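16S rRNA (guanine(1405)-N(7))-methyltransferase (Klebsiella pneumoniae, PDB 6PI9) probably methylates N7 of guanine 1405 in 16S rRNA with S-adenosyl-L-methionine as methyl donor, conferring resistance to various aminoglycosides. Local coordinates at residues R162-A165 and S170-P173; A206-V211 and S242-F247; F213-L218 and G224-Y229. All blocks are in the same frame, centred on the assembly; numbering follows the deposited sequence.

Interaction 1: residues R162-A165 and S170-P173; sequences RARA and SEIP
R164 and E171 form a two-pronged salt bridge at the edge of a Rossmann-like methyltransferase sheet, tying the outermost strand to the loop that follows it. Along that strand, R162 comes first and pairs through its backbone with A137 and G139 of strand 137-141. A163 packs its methyl on V150 of helix 144-157. R164 follows: its CG lies between the backbone N and the carbonyl carbon (chi1 60°), and a bend at chi2 carries the guanidinium out to meet E171, whose extended chain arrives from the opposite direction. The two flat groups are 16° from coplanar, and the arginine meets the carboxylate end-on. NH1 of R164 reaches OE1 of E171 at 3.0 Å in a nearly straight bond (165°), while NH2 of R164 lies 2.6 Å from OE2 of E171. Both oxygens are approached on their syn sides, the second bond being the more bent and tilted. Because NH2 also forms a salt bridge with E175, two acids share this arginine and would be expected to favour its charge. In the sequence, D167 and L168, which bind S-adenosyl-L-homocysteine, lie between the two linked residues. At A165 the strand itself adds a hold on the guanidinium: NH1 of R164 donates to the backbone O of A165 at 2.9 Å, tilted from the guanidinium plane.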
loop_
_atom_site.group_PDB
_atom_site.type_symbol
_atom_site.label_atom_id
_atom_site.label_comp_id
_atom_site.label_asym_id
_atom_site.label_seq_id
_atom_site.Cartn_x
_atom_site.Cartn_y
_atom_site.Cartn_z
ATOM N N ARG A 162 11.012 -15.923 -18.862
ATOM C CA ARG A 162 10.204 -16.886 -18.113
ATOM C C ARG A 162 10.114 -16.370 -16.685
ATOM O O ARG A 162 10.881 -15.509 -16.281
ATOM C CB ARG A 162 10.825 -18.285 -18.106
ATOM C CG ARG A 162 10.839 -19.041 -19.448
ATOM C CD ARG A 162 9.463 -19.315 -20.007
ATOM N NE ARG A 162 9.511 -20.099 -21.253
ATOM C CZ ARG A 162 9.662 -19.570 -22.476
ATOM N NH1 ARG A 162 9.764 -18.261 -22.629
ATOM N NH2 ARG A 162 9.685 -20.356 -23.562
ATOM N N ALA A 163 9.218 -16.956 -15.891
ATOM C CA ALA A 163 9.170 -16.642 -14.462
ATOM C C ALA A 163 8.941 -17.924 -13.673
ATOM O O ALA A 163 8.434 -18.918 -14.199
ATOM C CB ALA A 163 8.067 -15.641 -14.118
ATOM N N ARG A 164 9.319 -17.890 -12.391
ATOM C CA ARG A 164 9.120 -19.055 -11.550
ATOM C C ARG A 164 8.840 -18.610 -10.125
ATOM O O ARG A 164 9.147 -17.489 -9.719
ATOM C CB ARG A 164 10.353 -19.953 -11.561
ATOM C CG ARG A 164 11.565 -19.157 -11.033
ATOM C CD ARG A 164 12.455 -20.098 -10.342
ATOM N NE ARG A 164 13.724 -19.594 -9.825
ATOM C CZ ARG A 164 14.031 -19.497 -8.538
ATOM N NH1 ARG A 164 13.142 -19.832 -7.582
ATOM N NH2 ARG A 164 15.255 -19.109 -8.208
ATOM N N ALA A 165 8.234 -19.510 -9.366
ATOM C CA ALA A 165 8.016 -19.246 -7.937
ATOM C C ALA A 165 9.324 -19.022 -7.176
ATOM O O ALA A 165 10.252 -19.830 -7.265
ATOM C CB ALA A 165 7.301 -20.454 -7.351
ATOM N N SER A 170 13.489 -17.431 1.934
ATOM C CA SER A 170 14.051 -18.736 2.166
ATOM C C SER A 170 14.956 -19.192 1.041
ATOM O O SER A 170 15.543 -20.281 1.145
ATOM C CB SER A 170 12.929 -19.752 2.454
ATOM O OG SER A 170 11.822 -19.505 1.634
ATOM N N GLU A 171 15.153 -18.365 0.009
ATOM C CA GLU A 171 16.027 -18.759 -1.093
ATOM C C GLU A 171 16.846 -17.548 -1.523
ATOM O O GLU A 171 16.285 -16.472 -1.687
ATOM C CB GLU A 171 15.186 -19.286 -2.274
ATOM C CG GLU A 171 16.001 -19.656 -3.489
ATOM C CD GLU A 171 15.176 -19.955 -4.763
ATOM O OE1 GLU A 171 13.926 -20.106 -4.736
ATOM O OE2 GLU A 171 15.821 -20.076 -5.812
ATOM N N ILE A 172 18.142 -17.720 -1.709
ATOM C CA ILE A 172 18.963 -16.713 -2.397
ATOM C C ILE A 172 19.152 -17.215 -3.802
ATOM O O ILE A 172 19.729 -18.319 -3.988
ATOM C CB ILE A 172 20.290 -16.493 -1.653
ATOM C CG1 ILE A 172 20.026 -15.571 -0.452
ATOM C CG2 ILE A 172 21.329 -15.867 -2.575
ATOM C CD1 ILE A 172 21.276 -15.197 0.303
ATOM N N PRO A 173 18.554 -16.590 -4.828
ATOM C CA PRO A 173 18.591 -17.153 -6.187
ATOM C C PRO A 173 20.002 -17.475 -6.609
ATOM O O PRO A 173 20.912 -16.639 -6.466
ATOM C CB PRO A 173 18.000 -16.052 -7.059
ATOM C CG PRO A 173 17.025 -15.308 -6.076
ATOM C CD PRO A 173 17.703 -15.373 -4.736
#

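Interaction 2: residues A206-V211 and S242-F247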
loop_
_atom_site.group_PDB
_atom_site.type_symbol
_atom_site.label_atom_id
_atom_site.label_comp_id
_atom_site.label_asym_id
_atom_site.label_seq_id
_atom_site.Cartn_x
_atom_site.Cartn_y
_atom_site.Cartn_z
ATOM N N ALA A 206 25.309 -11.881 -9.974
ATOM C CA ALA A 206 25.248 -11.001 -11.137
ATOM C C ALA A 206 26.158 -9.807 -10.850
ATOM O O ALA A 206 26.131 -9.258 -9.725
ATOM C CB ALA A 206 23.822 -10.519 -11.442
ATOM N N PRO A 207 26.954 -9.373 -11.825
ATOM C CA PRO A 207 27.887 -8.271 -11.559
ATOM C C PRO A 207 27.241 -6.901 -11.523
ATOM O O PRO A 207 27.887 -5.954 -11.037
ATOM C CB PRO A 207 28.872 -8.369 -12.726
ATOM C CG PRO A 207 28.088 -8.982 -13.819
ATOM C CD PRO A 207 27.169 -9.964 -13.160
ATOM N N ARG A 208 26.019 -6.737 -12.045
ATOM C CA ARG A 208 25.374 -5.426 -12.055
ATOM C C ARG A 208 24.006 -5.605 -11.445
ATOM O O ARG A 208 23.337 -6.593 -11.738
ATOM C CB ARG A 208 25.248 -4.848 -13.470
ATOM C CG ARG A 208 26.581 -4.272 -13.983
ATOM C CD ARG A 208 26.657 -4.184 -15.485
ATOM N NE ARG A 208 27.536 -3.102 -15.985
ATOM C CZ ARG A 208 28.835 -2.970 -15.709
ATOM N NH1 ARG A 208 29.444 -3.818 -14.872
ATOM N NH2 ARG A 208 29.532 -1.967 -16.254
ATOM N N LEU A 209 23.589 -4.654 -10.599
ATOM C CA LEU A 209 22.304 -4.700 -9.920
ATOM C C LEU A 209 21.605 -3.373 -10.159
ATOM O O LEU A 209 22.255 -2.324 -10.178
ATOM C CB LEU A 209 22.442 -4.900 -8.400
ATOM C CG LEU A 209 23.358 -6.045 -7.982
ATOM C CD1 LEU A 209 23.382 -6.071 -6.474
ATOM C CD2 LEU A 209 22.880 -7.422 -8.515
ATOM N N VAL A 210 20.291 -3.419 -10.340
ATOM C CA VAL A 210 19.453 -2.213 -10.375
ATOM C C VAL A 210 18.573 -2.284 -9.161
ATOM O O VAL A 210 17.762 -3.207 -9.047
ATOM C CB VAL A 210 18.602 -2.143 -11.654
ATOM C CG1 VAL A 210 17.705 -0.878 -11.629
ATOM C CG2 VAL A 210 19.523 -2.157 -12.875
ATOM N N VAL A 211 18.722 -1.335 -8.237
ATOM C CA VAL A 211 18.001 -1.383 -6.955
ATOM C C VAL A 211 17.159 -0.131 -6.872
ATOM O O VAL A 211 17.681 0.966 -7.105
ATOM C CB VAL A 211 18.978 -1.433 -5.760
ATOM C CG1 VAL A 211 18.212 -1.366 -4.394
ATOM C CG2 VAL A 211 19.942 -2.661 -5.864
ATOM N N SER A 242 29.436 -1.314 -5.212
ATOM C CA SER A 242 29.616 0.129 -5.311
ATOM C C SER A 242 28.507 0.715 -6.154
ATOM O O SER A 242 28.151 0.147 -7.188
ATOM C CB SER A 242 30.970 0.502 -5.940
ATOM O OG SER A 242 31.958 0.714 -4.952
ATOM N N VAL A 243 27.965 1.848 -5.700
ATOM C CA VAL A 243 27.002 2.606 -6.485
ATOM C C VAL A 243 27.723 3.255 -7.659
ATOM O O VAL A 243 28.683 4.021 -7.494
ATOM C CB VAL A 243 26.280 3.648 -5.616
ATOM C CG1 VAL A 243 25.413 4.560 -6.481
ATOM C CG2 VAL A 243 25.450 2.911 -4.537
ATOM N N ARG A 244 27.288 2.904 -8.860
ATOM C CA ARG A 244 27.810 3.573 -10.053
ATOM C C ARG A 244 27.020 4.847 -10.358
ATOM O O ARG A 244 27.606 5.839 -10.795
ATOM C CB ARG A 244 27.793 2.600 -11.242
ATOM C CG ARG A 244 27.626 3.261 -12.599
ATOM C CD ARG A 244 28.948 3.730 -13.256
ATOM N NE ARG A 244 29.743 2.583 -13.700
ATOM C CZ ARG A 244 29.486 1.876 -14.804
ATOM N NH1 ARG A 244 28.462 2.211 -15.582
ATOM N NH2 ARG A 244 30.249 0.834 -15.134
ATOM N N ASP A 245 25.712 4.859 -10.102
ATOM C CA ASP A 245 24.876 6.007 -10.423
ATOM C C ASP A 245 23.585 5.957 -9.615
ATOM O O ASP A 245 23.129 4.875 -9.232
ATOM C CB ASP A 245 24.524 6.049 -11.902
ATOM C CG ASP A 245 24.183 7.455 -12.376
ATOM O OD1 ASP A 245 23.990 7.611 -13.593
ATOM O OD2 ASP A 245 24.164 8.408 -11.556
ATOM N N ARG A 246 22.966 7.137 -9.428
ATOM C CA ARG A 246 21.685 7.291 -8.755
ATOM C C ARG A 246 20.855 8.374 -9.454
ATOM O O ARG A 246 21.389 9.439 -9.803
ATOM C CB ARG A 246 21.891 7.678 -7.289
ATOM C CG ARG A 246 20.615 8.246 -6.684
ATOM C CD ARG A 246 20.826 8.939 -5.337
ATOM N NE ARG A 246 19.654 9.768 -4.994
ATOM C CZ ARG A 246 19.388 10.244 -3.772
ATOM N NH1 ARG A 246 20.217 9.990 -2.744
ATOM N NH2 ARG A 246 18.295 10.991 -3.572
ATOM N N PHE A 247 19.552 8.129 -9.640
ATOM C CA PHE A 247 18.660 9.161 -10.192
ATOM C C PHE A 247 17.215 8.761 -9.917
ATOM O O PHE A 247 16.934 7.601 -9.606
ATOM C CB PHE A 247 18.880 9.332 -11.702
ATOM C CG PHE A 247 18.840 8.025 -12.439
ATOM C CD1 PHE A 247 20.017 7.332 -12.729
ATOM C CD2 PHE A 247 17.626 7.430 -12.775
ATOM C CE1 PHE A 247 19.965 6.091 -13.382
ATOM C CE2 PHE A 247 17.575 6.191 -13.411
ATOM C CZ PHE A 247 18.744 5.534 -13.715
#
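R208 and R244 bring their guanidinium groups together, with NH2 of R208 only 3.1 Å from NH2 of R244. Both atoms are donors, so the closeness is not a bond between them. OE2 of E258 forms a salt bridge with each NH2, and this shared carboxylate probably compensates the two positive charges. The side chains cross obliquely, their guanidinium planes 79° apart. They reach this point by different routes. R208 has CG anti to its carbonyl carbon (chi1 -77°) and runs extended to NE, whereas R244 bends at both chi2 and chi3.

The fold places the acid between them. Strands 208-214 and 241-248 are second neighbours in the mixed sheet of this Rossmann-type methyltransferase; strand 252-259, which carries E258, runs antiparallel between them, and the CA atoms of R208 and R244 remain 9.5 Å apart. A classic beta bulge interrupts the outer strand, where R244 and D245 both face L256.

The tight part of the contact is thus the meeting of the two NH2 groups at E258, with F110 of helix 100-111 touching both arginine side chains. Beneath it runs the buried inner strand, where V210 packs on V107 of the same helix and on V254 of the middle strand. The outer strand is looser and more open to solvent: R244 is exposed, as is R246, whose NH2 pairs with E226, and the direct contact between the two segments is confined to the arginine ends. Within the bulge, OD2 of D245 accepts a hydrogen bond from the backbone N of R246 at 2.8 Å, the donor lying above the carboxylate plane.

Interaction 3: residues F213-L218 and G224-Y229; sequences FPTRTL and GMEKHY
R216 and Y229 carry the direct polar link between the end of strand 208-214, in the Rossmann-like sheet, and the start of helix 225-236. NH1 of R216 donates to OH of Y229 at 2.8 Å, and NH2 of R216 donates to the same OH at 3.0 Å. The two nitrogens grip the oxygen end-on, and it lies 4° out of the guanidinium plane, while the tyrosine ring is turned 64° from that plane. R216 is poorly ordered, however, and this double grip may be less rigid than its distances suggest.

The remaining acceptors are treated unequally. P214 O is buried without a hydrogen-bonding partner; it faces the edge of the Y229 ring, 3.2 Å from CE2 of Y229. The P214 side chain also lies near E95, a predicted S-adenosyl-L-methionine-binding residue. OE1 of E226 has R246 as its salt-bridge partner and a weak hydrogen bond with T248, whereas OE2 of E226 lies 3.8 Å from the methyl CG2 of T215. OG1 of T217 is bonded to D251. At the helix start, O of the N-cap residue G224 accepts N of H228, whose NE2 bonds to V223 O of the second subunit.

The packing around the tyrosine is apolar. Its chi1 of -76° turns the ring toward F213 and brings OH to R216. F213 and Y229 have near-parallel planes, slid apart with centroids 5.2 Å from each other, and CB of Y229 makes a CH-pi contact over the F213 face. CE of M225 and CD1 of F213 lie on opposite faces of the Y229 ring. This chemistry is consistent with apolar packing holding the ring, and a poorly ordered arginine donating twice to its hydroxyl.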
loop_
_atom_site.group_PDB
_atom_site.type_symbol
_atom_site.label_atom_id
_atom_site.label_comp_id
_atom_site.label_asym_id
_atom_site.label_seq_id
_atom_site.Cartn_x
_atom_site.Cartn_y
_atom_site.Cartn_z
ATOM N N PHE A 213 13.694 2.257 -5.135
ATOM C CA PHE A 213 12.831 2.489 -3.973
ATOM C C PHE A 213 11.690 3.409 -4.383
ATOM O O PHE A 213 11.884 4.302 -5.199
ATOM C CB PHE A 213 13.607 3.202 -2.829
ATOM C CG PHE A 213 14.767 2.399 -2.319
ATOM C CD1 PHE A 213 14.589 1.523 -1.249
ATOM C CD2 PHE A 213 16.039 2.512 -2.914
ATOM C CE1 PHE A 213 15.683 0.756 -0.767
ATOM C CE2 PHE A 213 17.140 1.743 -2.454
ATOM C CZ PHE A 213 16.960 0.858 -1.361
ATOM N N PRO A 214 10.512 3.227 -3.818
ATOM C CA PRO A 214 9.436 4.178 -4.104
ATOM C C PRO A 214 9.678 5.476 -3.347
ATOM O O PRO A 214 10.108 5.473 -2.192
ATOM C CB PRO A 214 8.180 3.460 -3.603
ATOM C CG PRO A 214 8.726 2.534 -2.464
ATOM C CD PRO A 214 10.153 2.175 -2.844
ATOM N N THR A 215 9.455 6.582 -4.008
ATOM C CA THR A 215 9.456 7.869 -3.324
ATOM C C THR A 215 7.982 8.212 -3.188
ATOM O O THR A 215 7.339 8.632 -4.155
ATOM C CB THR A 215 10.228 8.938 -4.091
ATOM O OG1 THR A 215 9.394 9.442 -5.144
ATOM C CG2 THR A 215 11.532 8.378 -4.680
ATOM N N ARG A 216 7.436 8.002 -1.998
ATOM C CA ARG A 216 5.993 8.099 -1.846
ATOM C C ARG A 216 5.505 9.547 -1.794
ATOM O O ARG A 216 4.602 9.871 -1.015
ATOM C CB ARG A 216 5.570 7.312 -0.606
ATOM C CG ARG A 216 5.076 5.912 -0.957
ATOM C CD ARG A 216 4.925 5.030 0.258
ATOM N NE ARG A 216 5.535 3.717 0.067
ATOM C CZ ARG A 216 6.747 3.382 0.497
ATOM N NH1 ARG A 216 7.496 4.274 1.131
ATOM N NH2 ARG A 216 7.208 2.155 0.290
ATOM N N THR A 217 6.077 10.414 -2.639
ATOM C CA THR A 217 5.664 11.809 -2.753
ATOM C C THR A 217 4.553 11.941 -3.785
ATOM O O THR A 217 4.504 11.207 -4.776
ATOM C CB THR A 217 6.830 12.722 -3.146
ATOM O OG1 THR A 217 7.404 12.281 -4.393
ATOM C CG2 THR A 217 7.909 12.744 -2.038
ATOM N N LEU A 218 3.661 12.890 -3.550
ATOM C CA LEU A 218 2.463 13.002 -4.351
ATOM C C LEU A 218 2.115 14.466 -4.581
ATOM O O LEU A 218 0.930 14.821 -4.653
ATOM C CB LEU A 218 1.308 12.259 -3.674
ATOM C CG LEU A 218 1.532 10.749 -3.512
ATOM C CD1 LEU A 218 0.523 10.106 -2.603
ATOM C CD2 LEU A 218 1.555 10.052 -4.869
ATOM N N GLY A 224 9.762 12.612 3.865
ATOM C CA GLY A 224 11.169 12.440 3.485
ATOM C C GLY A 224 11.605 11.025 3.228
ATOM O O GLY A 224 12.759 10.644 3.567
ATOM N N MET A 225 10.723 10.215 2.622
ATOM C CA MET A 225 11.021 8.803 2.383
ATOM C C MET A 225 12.222 8.617 1.481
ATOM O O MET A 225 13.025 7.693 1.698
ATOM C CB MET A 225 9.802 8.108 1.774
ATOM C CG MET A 225 8.766 7.859 2.826
ATOM S SD MET A 225 9.665 7.235 4.265
ATOM C CE MET A 225 10.387 5.685 3.721
ATOM N N GLU A 226 12.363 9.458 0.446
ATOM C CA GLU A 226 13.464 9.250 -0.496
ATOM C C GLU A 226 14.810 9.331 0.221
ATOM O O GLU A 226 15.674 8.458 0.073
ATOM C CB GLU A 226 13.415 10.277 -1.616
ATOM C CG GLU A 226 14.421 10.035 -2.743
ATOM C CD GLU A 226 14.312 11.125 -3.825
ATOM O OE1 GLU A 226 15.329 11.440 -4.495
ATOM O OE2 GLU A 226 13.220 11.726 -3.932
ATOM N N LYS A 227 15.031 10.412 0.965
ATOM C CA LYS A 227 16.280 10.515 1.713
ATOM C C LYS A 227 16.411 9.408 2.730
ATOM O O LYS A 227 17.522 8.927 3.011
ATOM C CB LYS A 227 16.379 11.885 2.411
ATOM C CG LYS A 227 17.751 12.065 3.106
ATOM C CD LYS A 227 17.750 13.182 4.147
ATOM C CE LYS A 227 18.891 12.944 5.194
ATOM N NZ LYS A 227 20.197 12.660 4.471
ATOM N N HIS A 228 15.305 8.988 3.342
ATOM C CA HIS A 228 15.438 7.935 4.340
ATOM C C HIS A 228 15.903 6.618 3.707
ATOM O O HIS A 228 16.775 5.921 4.254
ATOM C CB HIS A 228 14.094 7.718 5.041
ATOM C CG HIS A 228 14.205 6.758 6.159
ATOM N ND1 HIS A 228 14.884 7.070 7.317
ATOM C CD2 HIS A 228 13.761 5.488 6.302
ATOM C CE1 HIS A 228 14.843 6.031 8.133
ATOM N NE2 HIS A 228 14.178 5.062 7.539
ATOM N N TYR A 229 15.303 6.242 2.570
ATOM C CA TYR A 229 15.746 5.039 1.844
ATOM C C TYR A 229 17.199 5.156 1.381
ATOM O O TYR A 229 17.957 4.162 1.381
ATOM C CB TYR A 229 14.852 4.848 0.622
ATOM C CG TYR A 229 13.505 4.307 0.981
ATOM C CD1 TYR A 229 13.388 3.323 1.956
ATOM C CD2 TYR A 229 12.353 4.731 0.291
ATOM C CE1 TYR A 229 12.129 2.799 2.262
ATOM C CE2 TYR A 229 11.096 4.212 0.575
ATOM C CZ TYR A 229 11.000 3.258 1.576
ATOM O OH TYR A 229 9.742 2.703 1.861
#

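How the interactions relate
All three contacts reach the same sheet; along the chain interaction 1 closes first, and interaction 3 lies between the two segments of interaction 2. Interaction 1 lies at one outer strand, with its centre 21 Å from that of interaction 2 and 27 Å from that of interaction 3, on the opposite side of the chain's centre from the latter. Interactions 2 and 3 share strand 208-214, and although their centres are 18 Å apart they touch: NH2 of R246 meets OE1 of E226 at 3.1 Å in a salt bridge. Bound S-adenosyl-L-homocysteine lies about 8 Å from the side chains of both E171 and P214. Interaction 2 is away from the annotated sites, while interaction 3 also borders the second subunit.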